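Local coordinates for sulfatase (Bacteroides fragilis CAG:558, PDB 6USS), which probably hydrolyses aryl sulfate esters as a calcium-dependent arylsulfatase of the gut microbiome, here captured with its catalytic residue replaced, at residues 156-168 / 246-260. The protein carries 1 engineered substitution. Numbering follows the deposited sequence.
Sequences NGYHTIHCGKAHF and AKEYNQPFFLYMAHY
Strands 159-164 and 253-258 are parallel neighbours in the central sheet of the alkaline-phosphatase-like sulfatase fold, pairing from His-159 with Phe-253 to Gly-164 with Ala-258. Their axes approach to 4.6 Å, with N-to-C directions nearly parallel. An unbroken ladder of seven backbone hydrogen bonds, from His-159 N to Pro-252 O through Lys-165 N to Ala-258 O, carries the pairing past the strand ends. Where the ladder begins, Pro-252 lies over one face of the Tyr-158 ring: its CG is 3.6 Å from the ring centroid, 6° off the normal, a CH-pi contact. On the other side of the sheet Tyr-249 turns its edge to the His-159 face, planes at 83°, while Ala-246 CB meets His-159 CD2 at 3.7 Å. A hydrogen bond between His-159 ND1 and Glu-184 OE1 should help fix the rotation of the imidazole. Along this face Ile-161 CG2 touches Leu-255 CD1 at 3.6 Å, and Cys-163 SG lies 3.8 Å from Met-257 SD. Opposite, the His-162 and Tyr-256 rings run side by side and meet rim to rim. Beyond the strands Lys-165 CB sits over the Tyr-260 ring, 3.9 Å from its centroid. The Lys-165 chain leaves with CG opposite the backbone N (chi1 159°) and stays extended, bringing NZ to a salt bridge with calcium ligand Asp-42 and a hydrogen bond with Gly-193 O. A water accepting from Tyr-256 OH donates to Lys-165 O and Ala-166 O, tying the loop to strand 253-258. Helix 231-247 covers the Ile-161 and Met-257 face; strand 185-187 flanks 159-164, strand 35-41 flanks 253-258, and helix 88-97, bearing engineered Cys-88, touches Lys-165 and Tyr-256.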
ATOM      1  N   ASN A 156       8.354  -1.620  11.004  1.00 23.55           N
ATOM      2  CA  ASN A 156       9.308  -2.409  11.773  1.00 19.87           C
ATOM      3  C   ASN A 156       9.683  -3.722  11.094  1.00 21.46           C
ATOM      4  O   ASN A 156      10.291  -4.583  11.737  1.00 20.59           O
ATOM      5  CB  ASN A 156       8.765  -2.692  13.171  1.00 21.69           C
ATOM      6  CG  ASN A 156       9.000  -1.546  14.122  1.00 22.37           C
ATOM      7  OD1 ASN A 156       9.998  -1.519  14.847  1.00 20.13           O
ATOM      8  ND2 ASN A 156       8.077  -0.589  14.136  1.00 18.40           N
ATOM      9  N   GLY A 157       9.325  -3.904   9.819  1.00 24.89           N
ATOM     10  CA  GLY A 157       9.806  -5.030   9.040  1.00 23.28           C
ATOM     11  C   GLY A 157       8.795  -6.110   8.728  1.00 16.93           C
ATOM     12  O   GLY A 157       9.154  -7.081   8.058  1.00 19.17           O
ATOM     13  N   TYR A 158       7.549  -5.980   9.158  1.00 17.59           N
ATOM     14  CA  TYR A 158       6.558  -6.999   8.843  1.00 19.99           C
ATOM     15  C   TYR A 158       6.000  -6.816   7.436  1.00 21.30           C
ATOM     16  O   TYR A 158       5.894  -5.694   6.927  1.00 19.88           O
ATOM     17  CB  TYR A 158       5.422  -6.968   9.862  1.00 18.41           C
ATOM     18  CG  TYR A 158       5.710  -7.815  11.077  1.00 20.84           C
ATOM     19  CD1 TYR A 158       6.641  -7.395  12.033  1.00 16.98           C
ATOM     20  CD2 TYR A 158       5.061  -9.036  11.271  1.00 17.19           C
ATOM     21  CE1 TYR A 158       6.912  -8.157  13.152  1.00 14.89           C
ATOM     22  CE2 TYR A 158       5.324  -9.807  12.385  1.00 18.84           C
ATOM     23  CZ  TYR A 158       6.254  -9.370  13.321  1.00 21.59           C
ATOM     24  OH  TYR A 158       6.514 -10.155  14.431  1.00 21.30           O
ATOM     25  N   HIS A 159       5.672  -7.941   6.795  1.00 20.94           N
ATOM     26  CA  HIS A 159       4.889  -7.941   5.561  1.00 21.36           C
ATOM     27  C   HIS A 159       3.418  -8.023   5.967  1.00 22.30           C
ATOM     28  O   HIS A 159       2.989  -9.024   6.550  1.00 20.77           O
ATOM     29  CB  HIS A 159       5.291  -9.103   4.656  1.00 17.25           C
ATOM     30  CG  HIS A 159       4.432  -9.243   3.434  1.00 21.33           C
ATOM     31  ND1 HIS A 159       4.337  -8.258   2.471  1.00 21.41           N
ATOM     32  CD2 HIS A 159       3.625 -10.250   3.019  1.00 23.14           C
ATOM     33  CE1 HIS A 159       3.520  -8.658   1.511  1.00 19.31           C
ATOM     34  NE2 HIS A 159       3.073  -9.863   1.819  1.00 19.04           N
ATOM     35  N   THR A 160       2.652  -6.965   5.688  1.00 18.29           N
ATOM     36  CA  THR A 160       1.311  -6.800   6.243  1.00 16.13           C
ATOM     37  C   THR A 160       0.254  -7.107   5.193  1.00 17.34           C
ATOM     38  O   THR A 160       0.287  -6.544   4.091  1.00 16.86           O
ATOM     39  CB  THR A 160       1.133  -5.378   6.765  1.00 16.53           C
ATOM     40  OG1 THR A 160       1.459  -4.457   5.722  1.00 21.27           O
ATOM     41  CG2 THR A 160       2.075  -5.130   7.916  1.00 19.45           C
ATOM     42  N   ILE A 161      -0.684  -7.983   5.539  1.00 13.13           N
ATOM     43  CA  ILE A 161      -1.718  -8.448   4.622  1.00 13.84           C
ATOM     44  C   ILE A 161      -3.077  -8.205   5.258  1.00 18.66           C
ATOM     45  O   ILE A 161      -3.311  -8.624   6.399  1.00 16.57           O
ATOM     46  CB  ILE A 161      -1.568  -9.946   4.299  1.00 15.58           C
ATOM     47  CG1 ILE A 161      -0.171 -10.261   3.787  1.00 17.15           C
ATOM     48  CG2 ILE A 161      -2.641 -10.391   3.320  1.00 11.98           C
ATOM     49  CD1 ILE A 161       0.135 -11.731   3.786  1.00 15.93           C
ATOM     50  N   HIS A 162      -3.975  -7.556   4.509  1.00 15.64           N
ATOM     51  CA  HIS A 162      -5.381  -7.425   4.872  1.00 15.66           C
ATOM     52  C   HIS A 162      -6.265  -8.250   3.939  1.00 15.96           C
ATOM     53  O   HIS A 162      -6.152  -8.159   2.706  1.00 15.93           O
ATOM     54  CB  HIS A 162      -5.880  -5.979   4.833  1.00 14.04           C
ATOM     55  CG  HIS A 162      -7.371  -5.889   4.910  1.00 13.47           C
ATOM     56  ND1 HIS A 162      -8.059  -5.945   6.106  1.00 16.71           N
ATOM     57  CD2 HIS A 162      -8.313  -5.879   3.937  1.00 14.93           C
ATOM     58  CE1 HIS A 162      -9.360  -5.903   5.866  1.00 16.99           C
ATOM     59  NE2 HIS A 162      -9.540  -5.863   4.558  1.00 20.16           N
ATOM     60  N   CYS A 163      -7.191  -9.002   4.530  1.00 15.33           N
ATOM     61  CA  CYS A 163      -8.069  -9.869   3.762  1.00 16.26           C
ATOM     62  C   CYS A 163      -9.468  -9.826   4.356  1.00 19.29           C
ATOM     63  O   CYS A 163      -9.667 -10.244   5.505  1.00 20.39           O
ATOM     64  CB  CYS A 163      -7.522 -11.295   3.757  1.00 15.14           C
ATOM     65  SG  CYS A 163      -8.562 -12.442   2.814  1.00 24.33           S
ATOM     66  N   GLY A 164     -10.426  -9.325   3.574  1.00 19.00           N
ATOM     67  CA  GLY A 164     -11.807  -9.264   4.029  1.00 16.76           C
ATOM     68  C   GLY A 164     -12.344  -7.888   4.398  1.00 18.51           C
ATOM     69  O   GLY A 164     -12.058  -6.891   3.725  1.00 16.73           O
ATOM     70  N   LYS A 165     -13.145  -7.838   5.463  1.00 16.21           N
ATOM     71  CA  LYS A 165     -13.822  -6.612   5.876  1.00 16.13           C
ATOM     72  C   LYS A 165     -12.842  -5.646   6.530  1.00 19.26           C
ATOM     73  O   LYS A 165     -12.238  -5.963   7.558  1.00 19.99           O
ATOM     74  CB  LYS A 165     -14.958  -6.942   6.840  1.00 15.95           C
ATOM     75  CG  LYS A 165     -15.405  -5.784   7.704  1.00 17.22           C
ATOM     76  CD  LYS A 165     -16.842  -5.990   8.143  1.00 19.14           C
ATOM     77  CE  LYS A 165     -17.219  -5.020   9.250  1.00 20.55           C
ATOM     78  NZ  LYS A 165     -18.536  -5.380   9.828  1.00 17.89           N
ATOM     79  N   ALA A 166     -12.683  -4.462   5.938  1.00 17.53           N
ATOM     80  CA  ALA A 166     -11.825  -3.429   6.527  1.00 16.67           C
ATOM     81  C   ALA A 166     -12.686  -2.482   7.357  1.00 19.58           C
ATOM     82  O   ALA A 166     -12.611  -2.479   8.590  1.00 18.56           O
ATOM     83  CB  ALA A 166     -11.038  -2.701   5.437  1.00 15.44           C
ATOM     84  N   HIS A 167     -13.511  -1.675   6.691  1.00 22.23           N
ATOM     85  CA  HIS A 167     -14.513  -0.865   7.377  1.00 20.56           C
ATOM     86  C   HIS A 167     -13.856   0.103   8.373  1.00 19.14           C
ATOM     87  O   HIS A 167     -14.284   0.239   9.515  1.00 18.71           O
ATOM     88  CB  HIS A 167     -15.528  -1.792   8.053  1.00 17.50           C
ATOM     89  CG  HIS A 167     -16.808  -1.126   8.458  1.00 24.32           C
ATOM     90  ND1 HIS A 167     -17.629  -1.626   9.453  1.00 27.22           N
ATOM     91  CD2 HIS A 167     -17.413  -0.005   8.001  1.00 22.29           C
ATOM     92  CE1 HIS A 167     -18.683  -0.839   9.591  1.00 19.07           C
ATOM     93  NE2 HIS A 167     -18.579   0.147   8.719  1.00 19.90           N
ATOM     94  N   PHE A 168     -12.782   0.766   7.934  1.00 17.49           N
ATOM     95  CA  PHE A 168     -12.020   1.696   8.770  1.00 15.53           C
ATOM     96  C   PHE A 168     -12.338   3.156   8.491  1.00 22.27           C
ATOM     97  O   PHE A 168     -12.161   3.997   9.381  1.00 21.04           O
ATOM     98  CB  PHE A 168     -10.509   1.528   8.564  1.00 15.38           C
ATOM     99  CG  PHE A 168      -9.956   0.200   9.016  1.00 17.67           C
ATOM    100  CD1 PHE A 168     -10.184  -0.274  10.306  1.00 13.81           C
ATOM    101  CD2 PHE A 168      -9.187  -0.573   8.142  1.00 16.21           C
ATOM    102  CE1 PHE A 168      -9.663  -1.506  10.717  1.00 17.37           C
ATOM    103  CE2 PHE A 168      -8.656  -1.806   8.550  1.00 20.40           C
ATOM    104  CZ  PHE A 168      -8.897  -2.275   9.832  1.00 17.00           C
ATOM    105  N   ALA A 246       4.068 -14.573   0.604  1.00 21.65           N
ATOM    106  CA  ALA A 246       4.822 -14.090   1.763  1.00 22.27           C
ATOM    107  C   ALA A 246       6.002 -14.999   2.104  1.00 24.48           C
ATOM    108  O   ALA A 246       7.006 -14.534   2.661  1.00 21.52           O
ATOM    109  CB  ALA A 246       3.902 -13.951   2.973  1.00 18.30           C
ATOM    110  N   LYS A 247       5.909 -16.289   1.778  1.00 20.65           N
ATOM    111  CA  LYS A 247       7.045 -17.172   1.993  1.00 23.75           C
ATOM    112  C   LYS A 247       8.262 -16.752   1.162  1.00 27.65           C
ATOM    113  O   LYS A 247       9.394 -17.063   1.544  1.00 29.41           O
ATOM    114  CB  LYS A 247       6.636 -18.610   1.681  1.00 25.12           C
ATOM    115  CG  LYS A 247       6.195 -19.417   2.870  1.00 21.92           C
ATOM    116  CD  LYS A 247       6.224 -20.906   2.538  1.00 31.66           C
ATOM    117  CE  LYS A 247       7.033 -21.706   3.590  1.00 43.41           C
ATOM    118  NZ  LYS A 247       7.370 -23.114   3.150  1.00 38.06           N
ATOM    119  N   GLU A 248       8.057 -16.030   0.052  1.00 23.45           N
ATOM    120  CA  GLU A 248       9.166 -15.553  -0.778  1.00 21.63           C
ATOM    121  C   GLU A 248       9.993 -14.467  -0.098  1.00 24.93           C
ATOM    122  O   GLU A 248      11.157 -14.266  -0.468  1.00 27.96           O
ATOM    123  CB  GLU A 248       8.647 -14.980  -2.101  1.00 26.56           C
ATOM    124  CG  GLU A 248       7.963 -15.965  -3.032  1.00 29.78           C
ATOM    125  CD  GLU A 248       8.912 -16.974  -3.627  1.00 28.62           C
ATOM    126  OE1 GLU A 248      10.130 -16.686  -3.717  1.00 27.08           O
ATOM    127  OE2 GLU A 248       8.433 -18.064  -3.995  1.00 36.64           O
ATOM    128  N   TYR A 249       9.417 -13.729   0.847  1.00 25.26           N
ATOM    129  CA  TYR A 249      10.092 -12.585   1.440  1.00 21.55           C
ATOM    130  C   TYR A 249      10.714 -12.984   2.765  1.00 24.51           C
ATOM    131  O   TYR A 249      10.064 -13.634   3.595  1.00 25.77           O
ATOM    132  CB  TYR A 249       9.117 -11.442   1.679  1.00 19.27           C
ATOM    133  CG  TYR A 249       8.394 -10.932   0.466  1.00 18.06           C
ATOM    134  CD1 TYR A 249       8.825 -11.230  -0.827  1.00 17.78           C
ATOM    135  CD2 TYR A 249       7.283 -10.108   0.622  1.00 20.39           C
ATOM    136  CE1 TYR A 249       8.137 -10.721  -1.940  1.00 22.56           C
ATOM    137  CE2 TYR A 249       6.610  -9.590  -0.458  1.00 19.14           C
ATOM    138  CZ  TYR A 249       7.024  -9.895  -1.734  1.00 22.23           C
ATOM    139  OH  TYR A 249       6.305  -9.372  -2.784  1.00 24.73           O
ATOM    140  N   ASN A 250      11.964 -12.570   2.978  1.00 21.15           N
ATOM    141  CA  ASN A 250      12.649 -12.915   4.221  1.00 22.40           C
ATOM    142  C   ASN A 250      12.339 -11.868   5.300  1.00 18.92           C
ATOM    143  O   ASN A 250      13.179 -11.064   5.717  1.00 19.94           O
ATOM    144  CB  ASN A 250      14.144 -13.081   3.991  1.00 17.59           C
ATOM    145  CG  ASN A 250      14.880 -13.349   5.283  1.00 19.57           C
ATOM    146  OD1 ASN A 250      14.413 -14.127   6.122  1.00 21.88           O
ATOM    147  ND2 ASN A 250      16.001 -12.663   5.483  1.00 19.98           N
ATOM    148  N   GLN A 251      11.088 -11.924   5.768  1.00 19.04           N
ATOM    149  CA  GLN A 251      10.520 -11.039   6.780  1.00 24.36           C
ATOM    150  C   GLN A 251       9.294 -11.731   7.359  1.00 23.62           C
ATOM    151  O   GLN A 251       8.661 -12.536   6.665  1.00 24.35           O
ATOM    152  CB  GLN A 251      10.135  -9.661   6.186  1.00 19.30           C
ATOM    153  CG  GLN A 251       9.317  -9.710   4.891  1.00 20.18           C
ATOM    154  CD  GLN A 251       8.885  -8.333   4.361  1.00 22.01           C
ATOM    155  OE1 GLN A 251       8.807  -7.347   5.104  1.00 20.02           O
ATOM    156  NE2 GLN A 251       8.616  -8.268   3.061  1.00 18.75           N
ATOM    157  N   PRO A 252       8.934 -11.454   8.608  1.00 14.10           N
ATOM    158  CA  PRO A 252       7.711 -12.044   9.158  1.00 13.36           C
ATOM    159  C   PRO A 252       6.498 -11.359   8.553  1.00 22.76           C
ATOM    160  O   PRO A 252       6.585 -10.281   7.954  1.00 19.62           O
ATOM    161  CB  PRO A 252       7.819 -11.764  10.655  1.00 16.61           C
ATOM    162  CG  PRO A 252       8.608 -10.489  10.723  1.00 19.97           C
ATOM    163  CD  PRO A 252       9.552 -10.483   9.528  1.00 13.28           C
ATOM    164  N   PHE A 253       5.346 -11.999   8.712  1.00 20.14           N
ATOM    165  CA  PHE A 253       4.119 -11.445   8.169  1.00 19.34           C
ATOM    166  C   PHE A 253       3.081 -11.214   9.265  1.00 21.45           C
ATOM    167  O   PHE A 253       3.156 -11.750  10.380  1.00 18.91           O
ATOM    168  CB  PHE A 253       3.545 -12.338   7.057  1.00 17.57           C
ATOM    169  CG  PHE A 253       3.050 -13.684   7.527  1.00 25.92           C
ATOM    170  CD1 PHE A 253       1.805 -13.821   8.146  1.00 23.80           C
ATOM    171  CD2 PHE A 253       3.803 -14.827   7.303  1.00 20.83           C
ATOM    172  CE1 PHE A 253       1.356 -15.063   8.554  1.00 24.72           C
ATOM    173  CE2 PHE A 253       3.349 -16.078   7.706  1.00 19.37           C
ATOM    174  CZ  PHE A 253       2.139 -16.199   8.332  1.00 24.42           C
ATOM    175  N   PHE A 254       2.113 -10.383   8.921  1.00 18.99           N
ATOM    176  CA  PHE A 254       0.936 -10.170   9.740  1.00 14.98           C
ATOM    177  C   PHE A 254      -0.237 -10.261   8.781  1.00 16.48           C
ATOM    178  O   PHE A 254      -0.303  -9.502   7.809  1.00 20.94           O
ATOM    179  CB  PHE A 254       1.000  -8.818  10.441  1.00 12.91           C
ATOM    180  CG  PHE A 254      -0.293  -8.392  11.041  1.00 16.40           C
ATOM    181  CD1 PHE A 254      -0.789  -9.018  12.170  1.00 17.80           C
ATOM    182  CD2 PHE A 254      -1.024  -7.352  10.477  1.00 21.57           C
ATOM    183  CE1 PHE A 254      -1.997  -8.608  12.740  1.00 20.93           C
ATOM    184  CE2 PHE A 254      -2.240  -6.944  11.037  1.00 17.18           C
ATOM    185  CZ  PHE A 254      -2.719  -7.569  12.168  1.00 15.11           C
ATOM    186  N   LEU A 255      -1.108 -11.231   9.000  1.00 16.95           N
ATOM    187  CA  LEU A 255      -2.312 -11.393   8.209  1.00 14.15           C
ATOM    188  C   LEU A 255      -3.507 -10.997   9.063  1.00 17.41           C
ATOM    189  O   LEU A 255      -3.762 -11.619  10.098  1.00 17.57           O
ATOM    190  CB  LEU A 255      -2.444 -12.834   7.733  1.00 15.64           C
ATOM    191  CG  LEU A 255      -3.822 -13.190   7.164  1.00 17.08           C
ATOM    192  CD1 LEU A 255      -4.148 -12.284   6.022  1.00 12.84           C
ATOM    193  CD2 LEU A 255      -3.867 -14.652   6.711  1.00 13.97           C
ATOM    194  N   TYR A 256      -4.229  -9.962   8.640  1.00 17.21           N
ATOM    195  CA  TYR A 256      -5.498  -9.598   9.278  1.00 17.63           C
ATOM    196  C   TYR A 256      -6.606 -10.281   8.490  1.00 18.33           C
ATOM    197  O   TYR A 256      -7.122  -9.746   7.508  1.00 19.12           O
ATOM    198  CB  TYR A 256      -5.695  -8.085   9.314  1.00 14.77           C
ATOM    199  CG  TYR A 256      -7.001  -7.603   9.955  1.00 15.36           C
ATOM    200  CD1 TYR A 256      -7.508  -8.187  11.117  1.00 14.42           C
ATOM    201  CD2 TYR A 256      -7.705  -6.529   9.408  1.00 17.32           C
ATOM    202  CE1 TYR A 256      -8.703  -7.718  11.715  1.00 14.22           C
ATOM    203  CE2 TYR A 256      -8.879  -6.057   9.991  1.00 17.86           C
ATOM    204  CZ  TYR A 256      -9.376  -6.653  11.145  1.00 15.80           C
ATOM    205  OH  TYR A 256     -10.548  -6.160  11.694  1.00 14.86           O
ATOM    206  N   MET A 257      -6.972 -11.487   8.923  1.00 18.85           N
ATOM    207  CA  MET A 257      -8.025 -12.261   8.262  1.00 18.81           C
ATOM    208  C   MET A 257      -9.359 -11.847   8.863  1.00 17.09           C
ATOM    209  O   MET A 257      -9.774 -12.359   9.899  1.00 17.21           O
ATOM    210  CB  MET A 257      -7.771 -13.753   8.431  1.00 17.47           C
ATOM    211  CG  MET A 257      -8.709 -14.631   7.635  1.00 17.73           C
ATOM    212  SD  MET A 257      -8.260 -14.603   5.891  1.00 24.74           S
ATOM    213  CE  MET A 257      -9.664 -15.444   5.143  1.00 18.27           C
ATOM    214  N   ALA A 258     -10.041 -10.905   8.204  1.00 16.34           N
ATOM    215  CA  ALA A 258     -11.261 -10.295   8.736  1.00 16.52           C
ATOM    216  C   ALA A 258     -12.449 -10.700   7.865  1.00 14.41           C
ATOM    217  O   ALA A 258     -12.736 -10.051   6.861  1.00 12.58           O
ATOM    218  CB  ALA A 258     -11.116  -8.775   8.814  1.00 13.43           C
ATOM    219  N   HIS A 259     -13.151 -11.756   8.276  1.00 18.54           N
ATOM    220  CA  HIS A 259     -14.239 -12.319   7.483  1.00 18.83           C
ATOM    221  C   HIS A 259     -15.410 -11.352   7.352  1.00 21.15           C
ATOM    222  O   HIS A 259     -15.676 -10.531   8.238  1.00 21.99           O
ATOM    223  CB  HIS A 259     -14.737 -13.629   8.102  1.00 14.18           C
ATOM    224  CG  HIS A 259     -13.956 -14.812   7.658  1.00 15.00           C
ATOM    225  ND1 HIS A 259     -14.145 -15.400   6.428  1.00 17.40           N
ATOM    226  CD2 HIS A 259     -12.947 -15.493   8.251  1.00 16.11           C
ATOM    227  CE1 HIS A 259     -13.292 -16.399   6.283  1.00 15.57           C
ATOM    228  NE2 HIS A 259     -12.557 -16.479   7.379  1.00 19.28           N
ATOM    229  N   TYR A 260     -16.109 -11.452   6.219  1.00 16.08           N
ATOM    230  CA  TYR A 260     -17.413 -10.808   6.135  1.00 22.40           C
ATOM    231  C   TYR A 260     -18.477 -11.626   6.860  1.00 21.80           C
ATOM    232  O   TYR A 260     -19.437 -11.053   7.390  1.00 22.53           O
ATOM    233  CB  TYR A 260     -17.806 -10.577   4.674  1.00 22.14           C
ATOM    234  CG  TYR A 260     -17.086  -9.410   4.063  1.00 15.74           C
ATOM    235  CD1 TYR A 260     -17.509  -8.117   4.305  1.00 15.41           C
ATOM    236  CD2 TYR A 260     -15.976  -9.598   3.257  1.00 16.79           C
ATOM    237  CE1 TYR A 260     -16.848  -7.041   3.769  1.00 18.40           C
ATOM    238  CE2 TYR A 260     -15.293  -8.526   2.712  1.00 17.84           C
ATOM    239  CZ  TYR A 260     -15.738  -7.238   2.968  1.00 19.91           C
ATOM    240  OH  TYR A 260     -15.096  -6.138   2.423  1.00 16.69           O
TER
HETATM  241  O   HOH W   1     -11.927  -4.865   9.925  1.00 14.51           O
HETATM  242  O   HOH W   2     -14.166  -3.885   3.617  1.00 22.46           O